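Local coordinates for protein beta-alanyl-CoA:ammonia lyase 2 (Clostridium propionicum, PDB 4MTU) that probably acts as a lyase that releases ammonia from beta-alanyl-CoA, and is a zinc-binding member of the hot dog fold superfamily, at residues A[33-37]-A[86-90]. Numbering follows the deposited sequence.
Sequences WGDVG and KFEAW
W33 and F87 each lay a CB over the other's ring where the central helix 27-45 of the hot dog fold, the sausage, lies against strand 82-95 of the sheet wrapped around it. The helix segment 33-37 runs at 134° to strand segment 86-90, their axes 9.6 Å apart at closest approach. F87 CB sits over one face of the indole, 3.4 Å from the centroid of the W33 five-membered ring and nearly on its normal. In return, W33 CB lies over the F87 ring, 4.3 Å from its centroid, a second CH-pi contact. In both residues CG stands anti to the carbonyl carbon (chi1 -60° for F87), and the two side chains slide past each other in opposite directions, their ring planes inclined at 33°. The far end of F87 reaches the helix backbone, with CE1 3.5 Å from W33 O, an oxygen that already accepts the helix hydrogen bond from G37 N; V36 CG1 meets the F87 ring at its edge. Beyond F87, the indole rim touches the strand backbone and A89 CB, while Y54 and I57 of strand 50-59 and A118 of strand 106-123 also pack on W33. The indole nitrogen is satisfied by the strand: W33 NE1 donates to E88 O at 3.0 Å, the acceptor lying in the indole plane and the N-H standing above the carbonyl plane.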
loop_
_atom_site.group_PDB
_atom_site.type_symbol
_atom_site.label_atom_id
_atom_site.label_comp_id
_atom_site.label_asym_id
_atom_site.label_seq_id
_atom_site.Cartn_x
_atom_site.Cartn_y
_atom_site.Cartn_z
ATOM N N TRP A 33 -3.869 -14.178 -9.830
ATOM C CA TRP A 33 -3.596 -15.168 -10.902
ATOM C C TRP A 33 -2.211 -14.922 -11.513
ATOM O O TRP A 33 -1.562 -15.907 -11.900
ATOM C CB TRP A 33 -4.665 -15.080 -11.945
ATOM C CG TRP A 33 -5.994 -15.679 -11.540
ATOM C CD1 TRP A 33 -6.222 -16.615 -10.580
ATOM C CD2 TRP A 33 -7.257 -15.384 -12.146
ATOM N NE1 TRP A 33 -7.571 -16.935 -10.528
ATOM C CE2 TRP A 33 -8.218 -16.171 -11.501
ATOM C CE3 TRP A 33 -7.651 -14.488 -13.144
ATOM C CZ2 TRP A 33 -9.592 -16.146 -11.857
ATOM C CZ3 TRP A 33 -8.973 -14.443 -13.484
ATOM C CH2 TRP A 33 -9.941 -15.258 -12.840
ATOM N N GLY A 34 -1.750 -13.680 -11.589
ATOM C CA GLY A 34 -0.403 -13.453 -12.069
ATOM C C GLY A 34 0.626 -14.168 -11.186
ATOM O O GLY A 34 1.587 -14.767 -11.692
ATOM N N ASP A 35 0.428 -14.102 -9.868
ATOM C CA ASP A 35 1.355 -14.754 -8.931
ATOM C C ASP A 35 1.227 -16.279 -8.962
ATOM O O ASP A 35 2.215 -16.993 -8.830
ATOM C CB ASP A 35 1.164 -14.220 -7.540
ATOM C CG ASP A 35 1.542 -12.782 -7.317
ATOM O OD1 ASP A 35 2.102 -12.153 -8.279
ATOM O OD2 ASP A 35 1.296 -12.305 -6.172
ATOM N N VAL A 36 -0.003 -16.799 -9.162
ATOM C CA VAL A 36 -0.203 -18.231 -9.347
ATOM C C VAL A 36 0.540 -18.704 -10.598
ATOM O O VAL A 36 1.236 -19.718 -10.603
ATOM C CB VAL A 36 -1.723 -18.568 -9.443
ATOM C CG1 VAL A 36 -1.933 -20.018 -9.806
ATOM C CG2 VAL A 36 -2.411 -18.265 -8.115
ATOM N N GLY A 37 0.353 -17.964 -11.694
ATOM C CA GLY A 37 1.044 -18.287 -12.941
ATOM C C GLY A 37 2.573 -18.270 -12.752
ATOM O O GLY A 37 3.273 -19.156 -13.269
ATOM N N LYS A 86 -4.912 -22.414 -16.924
ATOM C CA LYS A 86 -6.302 -22.139 -16.499
ATOM C C LYS A 86 -6.291 -21.700 -15.080
ATOM O O LYS A 86 -5.502 -22.170 -14.261
ATOM C CB LYS A 86 -7.189 -23.350 -16.693
ATOM C CG LYS A 86 -7.315 -23.725 -18.194
ATOM C CD LYS A 86 -8.764 -23.727 -18.645
ATOM N N PHE A 87 -7.247 -20.795 -14.765
ATOM C CA PHE A 87 -7.312 -20.176 -13.446
ATOM C C PHE A 87 -8.777 -20.142 -12.971
ATOM O O PHE A 87 -9.731 -20.006 -13.755
ATOM C CB PHE A 87 -6.813 -18.740 -13.495
ATOM C CG PHE A 87 -5.374 -18.623 -13.958
ATOM C CD1 PHE A 87 -4.337 -18.789 -13.062
ATOM C CD2 PHE A 87 -5.065 -18.376 -15.286
ATOM C CE1 PHE A 87 -3.014 -18.690 -13.470
ATOM C CE2 PHE A 87 -3.750 -18.286 -15.689
ATOM C CZ PHE A 87 -2.724 -18.435 -14.766
ATOM N N GLU A 88 -8.947 -20.208 -11.669
ATOM C CA GLU A 88 -10.218 -20.068 -10.990
ATOM C C GLU A 88 -10.041 -19.248 -9.704
ATOM O O GLU A 88 -8.942 -19.204 -9.129
ATOM C CB GLU A 88 -10.828 -21.410 -10.602
ATOM C CG GLU A 88 -11.045 -22.359 -11.734
ATOM C CD GLU A 88 -11.483 -23.757 -11.309
ATOM O OE1 GLU A 88 -11.287 -24.131 -10.125
ATOM O OE2 GLU A 88 -12.023 -24.470 -12.197
ATOM N N ALA A 89 -11.121 -18.619 -9.245
ATOM C CA ALA A 89 -11.135 -17.919 -7.967
ATOM C C ALA A 89 -12.400 -18.352 -7.226
ATOM O O ALA A 89 -13.486 -18.370 -7.821
ATOM C CB ALA A 89 -11.135 -16.420 -8.158
ATOM N N TRP A 90 -12.248 -18.698 -5.959
ATOM C CA TRP A 90 -13.299 -19.270 -5.124
ATOM C C TRP A 90 -13.357 -18.552 -3.778
ATOM O O TRP A 90 -12.332 -18.303 -3.157
ATOM C CB TRP A 90 -12.987 -20.731 -4.819
ATOM C CG TRP A 90 -12.971 -21.624 -6.020
ATOM C CD1 TRP A 90 -11.932 -22.012 -6.778
ATOM C CD2 TRP A 90 -14.147 -22.258 -6.587
ATOM N NE1 TRP A 90 -12.375 -22.884 -7.796
ATOM C CE2 TRP A 90 -13.705 -23.028 -7.690
ATOM C CE3 TRP A 90 -15.516 -22.255 -6.241
ATOM C CZ2 TRP A 90 -14.613 -23.762 -8.436
ATOM C CZ3 TRP A 90 -16.422 -22.996 -6.998
ATOM C CH2 TRP A 90 -15.939 -23.747 -8.097
#